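Local coordinates for GTP-sensing transcriptional pleiotropic repressor CodY (Clostridioides difficile, PDB 5N0L), which binds isoleucine in its GAF domain and probably represses transcription of many genes in response to nutrient supply, including GTP, at residues D79-N84 against I103-H108; K113-V118 against T129-R134. All coordinates share one frame; numbering follows the deposited sequence.

Contact 1. Residues D79-N84 against I103-H108. With ILE (isoleucine), chain G.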
loop_
_atom_site.group_PDB
_atom_site.type_symbol
_atom_site.label_atom_id
_atom_site.label_comp_id
_atom_site.label_asym_id
_atom_site.label_seq_id
_atom_site.Cartn_x
_atom_site.Cartn_y
_atom_site.Cartn_z
ATOM N N ASP A 79 -28.367 8.971 -12.893
ATOM C CA ASP A 79 -27.468 9.447 -13.874
ATOM C C ASP A 79 -27.569 10.981 -14.078
ATOM O O ASP A 79 -26.559 11.609 -14.285
ATOM C CB ASP A 79 -27.691 8.735 -15.229
ATOM C CG ASP A 79 -26.573 9.105 -16.244
ATOM O OD1 ASP A 79 -25.299 8.827 -16.030
ATOM O OD2 ASP A 79 -26.958 9.673 -17.257
ATOM N N GLU A 80 -28.773 11.534 -14.084
ATOM C CA GLU A 80 -28.962 12.989 -14.274
ATOM C C GLU A 80 -28.264 13.753 -13.137
ATOM O O GLU A 80 -27.561 14.755 -13.426
ATOM C CB GLU A 80 -30.427 13.312 -14.324
ATOM C CG GLU A 80 -30.792 14.788 -14.371
ATOM C CD GLU A 80 -31.979 15.120 -15.228
ATOM O OE1 GLU A 80 -33.010 14.499 -14.982
ATOM O OE2 GLU A 80 -31.910 16.066 -16.080
ATOM N N TYR A 81 -28.444 13.303 -11.910
ATOM C CA TYR A 81 -27.772 13.989 -10.753
ATOM C C TYR A 81 -26.275 13.818 -10.827
ATOM O O TYR A 81 -25.518 14.761 -10.564
ATOM C CB TYR A 81 -28.303 13.497 -9.422
ATOM C CG TYR A 81 -29.677 14.023 -8.983
ATOM C CD1 TYR A 81 -30.634 14.504 -9.886
ATOM C CD2 TYR A 81 -30.016 14.096 -7.625
ATOM C CE1 TYR A 81 -31.859 14.998 -9.445
ATOM C CE2 TYR A 81 -31.263 14.640 -7.178
ATOM C CZ TYR A 81 -32.163 15.074 -8.090
ATOM O OH TYR A 81 -33.361 15.639 -7.710
ATOM N N THR A 82 -25.800 12.616 -11.197
ATOM C CA THR A 82 -24.437 12.351 -11.347
ATOM C C THR A 82 -23.751 13.254 -12.332
ATOM O O THR A 82 -22.658 13.746 -11.988
ATOM C CB THR A 82 -24.270 10.837 -11.746
ATOM O OG1 THR A 82 -24.843 10.044 -10.686
ATOM C CG2 THR A 82 -22.803 10.508 -11.956
ATOM N N GLN A 83 -24.351 13.418 -13.542
ATOM C CA GLN A 83 -23.896 14.295 -14.652
ATOM C C GLN A 83 -23.908 15.772 -14.221
ATOM O O GLN A 83 -22.859 16.527 -14.558
ATOM C CB GLN A 83 -24.371 14.009 -16.005
ATOM C CG GLN A 83 -24.071 12.504 -16.337
ATOM C CD GLN A 83 -22.658 11.982 -16.191
ATOM O OE1 GLN A 83 -21.641 12.613 -16.641
ATOM N NE2 GLN A 83 -22.547 10.726 -15.677
ATOM N N ASN A 84 -24.972 16.101 -13.560
ATOM C CA ASN A 84 -25.162 17.525 -13.245
ATOM C C ASN A 84 -24.196 18.015 -12.197
ATOM O O ASN A 84 -23.715 19.156 -12.364
ATOM C CB ASN A 84 -26.575 17.823 -12.871
ATOM C CG ASN A 84 -27.550 17.749 -14.053
ATOM O OD1 ASN A 84 -28.792 17.788 -13.810
ATOM N ND2 ASN A 84 -27.045 17.674 -15.301
ATOM N N ILE A 103 -29.823 21.897 -11.407
ATOM C CA ILE A 103 -28.883 20.828 -11.053
ATOM C C ILE A 103 -29.563 19.526 -10.587
ATOM O O ILE A 103 -29.094 18.394 -10.966
ATOM C CB ILE A 103 -27.955 21.310 -9.912
ATOM C CG1 ILE A 103 -27.137 22.518 -10.440
ATOM C CG2 ILE A 103 -27.015 20.184 -9.512
ATOM C CD1 ILE A 103 -26.865 23.531 -9.379
ATOM N N PHE A 104 -30.606 19.632 -9.802
ATOM C CA PHE A 104 -31.256 18.481 -9.165
ATOM C C PHE A 104 -32.708 18.546 -9.566
ATOM O O PHE A 104 -33.573 19.069 -8.819
ATOM C CB PHE A 104 -31.081 18.507 -7.651
ATOM C CG PHE A 104 -29.691 18.496 -7.202
ATOM C CD1 PHE A 104 -28.837 17.402 -7.384
ATOM C CD2 PHE A 104 -29.173 19.611 -6.486
ATOM C CE1 PHE A 104 -27.566 17.395 -6.931
ATOM C CE2 PHE A 104 -27.868 19.632 -6.042
ATOM C CZ PHE A 104 -27.024 18.540 -6.227
ATOM N N PRO A 105 -33.045 17.934 -10.753
ATOM C CA PRO A 105 -34.386 18.233 -11.261
ATOM C C PRO A 105 -35.587 17.629 -10.591
ATOM O O PRO A 105 -36.703 18.025 -10.941
ATOM C CB PRO A 105 -34.319 17.772 -12.716
ATOM C CG PRO A 105 -32.969 18.007 -13.106
ATOM C CD PRO A 105 -32.135 17.697 -11.896
ATOM N N GLU A 106 -35.371 16.712 -9.640
ATOM C CA GLU A 106 -36.436 16.030 -8.966
ATOM C C GLU A 106 -36.728 16.592 -7.604
ATOM O O GLU A 106 -37.303 15.908 -6.717
ATOM C CB GLU A 106 -36.055 14.522 -8.783
ATOM C CG GLU A 106 -35.696 13.775 -10.046
ATOM C CD GLU A 106 -36.735 14.013 -11.091
ATOM O OE1 GLU A 106 -37.925 13.711 -10.797
ATOM O OE2 GLU A 106 -36.376 14.555 -12.172
ATOM N N GLU A 107 -36.368 17.842 -7.379
ATOM C CA GLU A 107 -36.509 18.331 -6.052
ATOM C C GLU A 107 -37.780 19.101 -5.774
ATOM O O GLU A 107 -37.811 19.889 -4.747
ATOM C CB GLU A 107 -35.282 19.214 -5.695
ATOM C CG GLU A 107 -34.002 18.449 -5.616
ATOM C CD GLU A 107 -34.047 17.284 -4.660
ATOM O OE1 GLU A 107 -34.274 17.578 -3.461
ATOM O OE2 GLU A 107 -33.864 16.066 -5.127
ATOM N N HIS A 108 -38.847 18.865 -6.539
ATOM C CA HIS A 108 -40.027 19.767 -6.522
ATOM C C HIS A 108 -40.776 20.020 -5.164
ATOM O O HIS A 108 -41.370 21.145 -4.961
ATOM C CB HIS A 108 -41.007 19.499 -7.681
ATOM C CG HIS A 108 -41.252 20.721 -8.522
ATOM N ND1 HIS A 108 -41.723 21.910 -7.982
ATOM C CD2 HIS A 108 -41.014 20.975 -9.836
ATOM C CE1 HIS A 108 -41.791 22.834 -8.929
ATOM N NE2 HIS A 108 -41.377 22.288 -10.065
HETATM N N ILE G . -32.759 15.433 -2.200
HETATM C CA ILE G . -31.489 15.915 -1.578
HETATM C C ILE G . -31.740 16.294 -0.141
HETATM O O ILE G . -32.671 17.055 0.115
HETATM C CB ILE G . -30.925 17.072 -2.374
HETATM C CG1 ILE G . -30.511 16.566 -3.764
HETATM C CG2 ILE G . -29.679 17.590 -1.738
HETATM C CD1 ILE G . -29.208 15.790 -3.812
HETATM O OXT ILE G . -31.065 15.750 0.707
HETATM O O HOH W 1 -33.519 13.788 -12.527
#
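The short helix through Asp79-Asn84 lies beside the irregular segment Ile103-His108, with the CA atoms of Tyr81 and Phe104 5.9 Å apart and a type I beta turn running from Phe104 to Glu107. Tyr81 contributes the largest share of the contact. Its CG is anti to the carbonyl carbon (chi1 -77°), and the ring extends along the loop until its hydroxyl reaches the turn. There the phenol oxygen is gripped twice, both partners lying near the ring plane: it accepts the backbone N-H of Glu106, a somewhat bent bond, and donates to Glu107, with Tyr81 OH 2.7 Å from Glu107 OE2. This carboxylate oxygen uses its anti lone pair, the one turned away from OE1, and the carboxylate plane stands 61° from the ring. Two anchors in the plane would fix the rotation of the phenol. Glu107 OE1 meanwhile accepts a hydrogen bond from the isoleucine amino group, 2.9 Å from ILE N, and forms a salt bridge with Arg110, so these positive charges probably keep Glu107 ionised. The loop thus forms one wall of the amino acid pocket of this GAF domain, and Tyr81 is the second-shell brace of its acid and also a lining residue. Across one face of the tyrosine, Phe104 presents its edge in a T-shaped stack, planes at 64°, with Phe104 CD1 3.5 Å from Tyr81 CD2; Phe104 CB makes a CH-pi contact over the same ring. Phe104 is itself sandwiched, Ile103 CG2 over the centre of one face and ILE CD1 over the opposite one. Pro105 CG meets the tip of Glu80 at 3.7 Å from OE2, while a water donates to both Glu80 OE1 and Glu106 OE2, bridging two like charges 4.4 Å apart.

Contact 2. Residues K113-V118 against T129-R134. With ILE (isoleucine), chain G.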
loop_
_atom_site.group_PDB
_atom_site.type_symbol
_atom_site.label_atom_id
_atom_site.label_comp_id
_atom_site.label_asym_id
_atom_site.label_seq_id
_atom_site.Cartn_x
_atom_site.Cartn_y
_atom_site.Cartn_z
ATOM N N LYS A 113 -35.061 24.318 0.701
ATOM C CA LYS A 113 -33.795 23.938 1.261
ATOM C C LYS A 113 -32.611 24.738 0.675
ATOM O O LYS A 113 -32.714 25.359 -0.366
ATOM C CB LYS A 113 -33.546 22.434 0.963
ATOM C CG LYS A 113 -34.617 21.632 1.683
ATOM C CD LYS A 113 -34.382 20.132 1.542
ATOM C CE LYS A 113 -33.349 19.658 2.486
ATOM N NZ LYS A 113 -33.142 18.160 2.535
ATOM N N TYR A 114 -31.536 24.766 1.453
ATOM C CA TYR A 114 -30.270 25.303 1.017
ATOM C C TYR A 114 -29.368 24.145 0.779
ATOM O O TYR A 114 -29.195 23.330 1.682
ATOM C CB TYR A 114 -29.626 26.165 2.139
ATOM C CG TYR A 114 -30.516 27.390 2.488
ATOM C CD1 TYR A 114 -30.367 28.564 1.776
ATOM C CD2 TYR A 114 -31.446 27.338 3.484
ATOM C CE1 TYR A 114 -31.177 29.657 2.065
ATOM C CE2 TYR A 114 -32.268 28.437 3.806
ATOM C CZ TYR A 114 -32.139 29.592 3.058
ATOM O OH TYR A 114 -32.898 30.735 3.411
ATOM N N THR A 115 -28.787 24.129 -0.391
ATOM C CA THR A 115 -27.858 23.064 -0.768
ATOM C C THR A 115 -26.504 23.620 -1.238
ATOM O O THR A 115 -26.452 24.564 -2.058
ATOM C CB THR A 115 -28.527 22.211 -1.892
ATOM O OG1 THR A 115 -29.733 21.650 -1.343
ATOM C CG2 THR A 115 -27.480 21.080 -2.319
ATOM N N THR A 116 -25.436 23.092 -0.677
ATOM C CA THR A 116 -24.108 23.394 -1.062
ATOM C C THR A 116 -23.427 22.182 -1.722
ATOM O O THR A 116 -23.501 21.057 -1.183
ATOM C CB THR A 116 -23.349 23.892 0.156
ATOM O OG1 THR A 116 -23.942 25.192 0.524
ATOM C CG2 THR A 116 -21.844 24.050 -0.109
ATOM N N VAL A 117 -22.769 22.443 -2.814
ATOM C CA VAL A 117 -22.092 21.396 -3.642
ATOM C C VAL A 117 -20.619 21.718 -3.788
ATOM O O VAL A 117 -20.201 22.820 -4.315
ATOM C CB VAL A 117 -22.774 21.281 -4.998
ATOM C CG1 VAL A 117 -22.146 20.106 -5.807
ATOM C CG2 VAL A 117 -24.297 21.137 -4.862
ATOM N N VAL A 118 -19.830 20.814 -3.216
ATOM C CA VAL A 118 -18.392 20.990 -3.129
ATOM C C VAL A 118 -17.680 19.934 -3.946
ATOM O O VAL A 118 -17.784 18.727 -3.569
ATOM C CB VAL A 118 -17.877 20.939 -1.710
ATOM C CG1 VAL A 118 -16.372 21.246 -1.673
ATOM C CG2 VAL A 118 -18.700 21.898 -0.835
ATOM N N THR A 129 -17.914 14.411 -5.344
ATOM C CA THR A 129 -18.684 15.603 -4.902
ATOM C C THR A 129 -19.220 15.402 -3.540
ATOM O O THR A 129 -19.646 14.355 -3.140
ATOM C CB THR A 129 -19.838 15.887 -5.923
ATOM O OG1 THR A 129 -19.347 15.922 -7.269
ATOM C CG2 THR A 129 -20.520 17.233 -5.710
ATOM N N LEU A 130 -19.143 16.480 -2.714
ATOM C CA LEU A 130 -19.723 16.494 -1.417
ATOM C C LEU A 130 -20.963 17.397 -1.562
ATOM O O LEU A 130 -20.868 18.539 -2.051
ATOM C CB LEU A 130 -18.717 17.045 -0.383
ATOM C CG LEU A 130 -19.255 17.209 0.989
ATOM C CD1 LEU A 130 -19.510 15.978 1.816
ATOM C CD2 LEU A 130 -18.230 18.068 1.835
ATOM N N VAL A 131 -22.109 16.900 -1.162
ATOM C CA VAL A 131 -23.410 17.570 -1.224
ATOM C C VAL A 131 -23.999 17.661 0.166
ATOM O O VAL A 131 -24.036 16.710 0.975
ATOM C CB VAL A 131 -24.407 16.847 -2.169
ATOM C CG1 VAL A 131 -25.701 17.613 -2.213
ATOM C CG2 VAL A 131 -23.847 16.730 -3.553
ATOM N N LEU A 132 -24.337 18.923 0.580
ATOM C CA LEU A 132 -24.801 19.179 1.898
ATOM C C LEU A 132 -26.082 19.958 1.767
ATOM O O LEU A 132 -26.177 20.825 0.903
ATOM C CB LEU A 132 -23.811 20.037 2.711
ATOM C CG LEU A 132 -22.438 19.396 2.810
ATOM C CD1 LEU A 132 -21.441 20.365 2.294
ATOM C CD2 LEU A 132 -22.043 18.963 4.179
ATOM N N SER A 133 -27.096 19.565 2.534
ATOM C CA SER A 133 -28.415 20.148 2.371
ATOM C C SER A 133 -29.217 20.228 3.631
ATOM O O SER A 133 -29.175 19.336 4.431
ATOM C CB SER A 133 -29.177 19.412 1.308
ATOM O OG SER A 133 -30.445 19.957 1.014
ATOM N N ARG A 134 -29.890 21.387 3.887
ATOM C CA ARG A 134 -30.637 21.551 5.100
ATOM C C ARG A 134 -31.731 22.620 4.926
ATOM O O ARG A 134 -31.728 23.431 3.978
ATOM C CB ARG A 134 -29.708 21.866 6.294
ATOM C CG ARG A 134 -29.164 23.320 6.158
ATOM C CD ARG A 134 -28.148 23.497 7.221
ATOM N NE ARG A 134 -27.604 24.908 7.288
ATOM C CZ ARG A 134 -26.525 25.224 7.983
ATOM N NH1 ARG A 134 -25.857 24.351 8.711
ATOM N NH2 ARG A 134 -26.147 26.575 8.039
HETATM N N ILE G . -32.759 15.433 -2.200
HETATM C CA ILE G . -31.489 15.915 -1.578
HETATM C C ILE G . -31.740 16.294 -0.141
HETATM O O ILE G . -32.671 17.055 0.115
HETATM C CB ILE G . -30.925 17.072 -2.374
HETATM C CG1 ILE G . -30.511 16.566 -3.764
HETATM C CG2 ILE G . -29.679 17.590 -1.738
HETATM C CD1 ILE G . -29.208 15.790 -3.812
HETATM O OXT ILE G . -31.065 15.750 0.707
HETATM O O HOH W 2 -31.597 17.952 4.864
#
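Strands 114-118 and 129-134 run antiparallel, their axes 4.7 Å apart at closest approach and 169° from parallel. Three hydrogen-bonded pairs, Tyr114 with Arg134, Thr116 with Leu132 and Val118 with Leu130, fasten the backbones; both bonds of the Val118-Leu130 pair are nearly straight. Between them come the non-hydrogen-bonded pairs, whose side chains form the face under the isoleucine. At Thr115 and Ser133 the two hydroxyls share a hydrogen bond across the strands, Thr115 OG1 to Ser133 OG 3.0 Å. Ser133 OG, anti to its own backbone N (chi1 -176°), leans toward the neighbouring strand, leaving CB to touch the ligand, 3.6 Å from ILE CG2. The Thr115 methyl turns the other way and fits obliquely against Val131, CG2 to CG1 3.9 Å, and this CG1 also borders ILE CG2. The ligand branch therefore rests in a shallow hollow between Ser133 CB and Val131 CG1. Two residues further along, Val117 CG1 crosses Thr129 CG2 obliquely, methyl against methyl, at 3.3 Å, tighter than usual van der Waals contact. On the other face, Val118 CB abuts Leu130 CB, and Leu132 CD1 approaches Val118 CG2; helix 141-158 covers Thr116, Val118 and Leu132. At the end where segment 113-118 begins, Lys113 arches over Ser133 OG, bent at chi3 (80°), to set NZ 2.7 Å from ILE O. A water accepts from NZ and donates to Ser133 O, and Asp63 pairs with the same ammonium. The two strands of this beta hairpin are interior strands of the antiparallel GAF-domain sheet, with the ligand pocket on one face and a helix on the other.

In the fold
Contact 1 and contact 2 enclose the same isoleucine from different directions, their centres about 13 Å apart. Contact 1 contributes a partner for the amino group and contact 2, through Lys113 of segment 113-118, one for the carboxylate. They also touch directly: Phe104 CZ packs 4.0 Å from Val117 CG2, and Phe104 CE2 lies 4.0 Å from Thr115 CG2, joining the pocket wall to its sheet floor. Asn43, Tyr45, Asp63 and Ser65 complete the ligand's hydrogen bonds, consistent with a pocket that senses branched-chain amino acids.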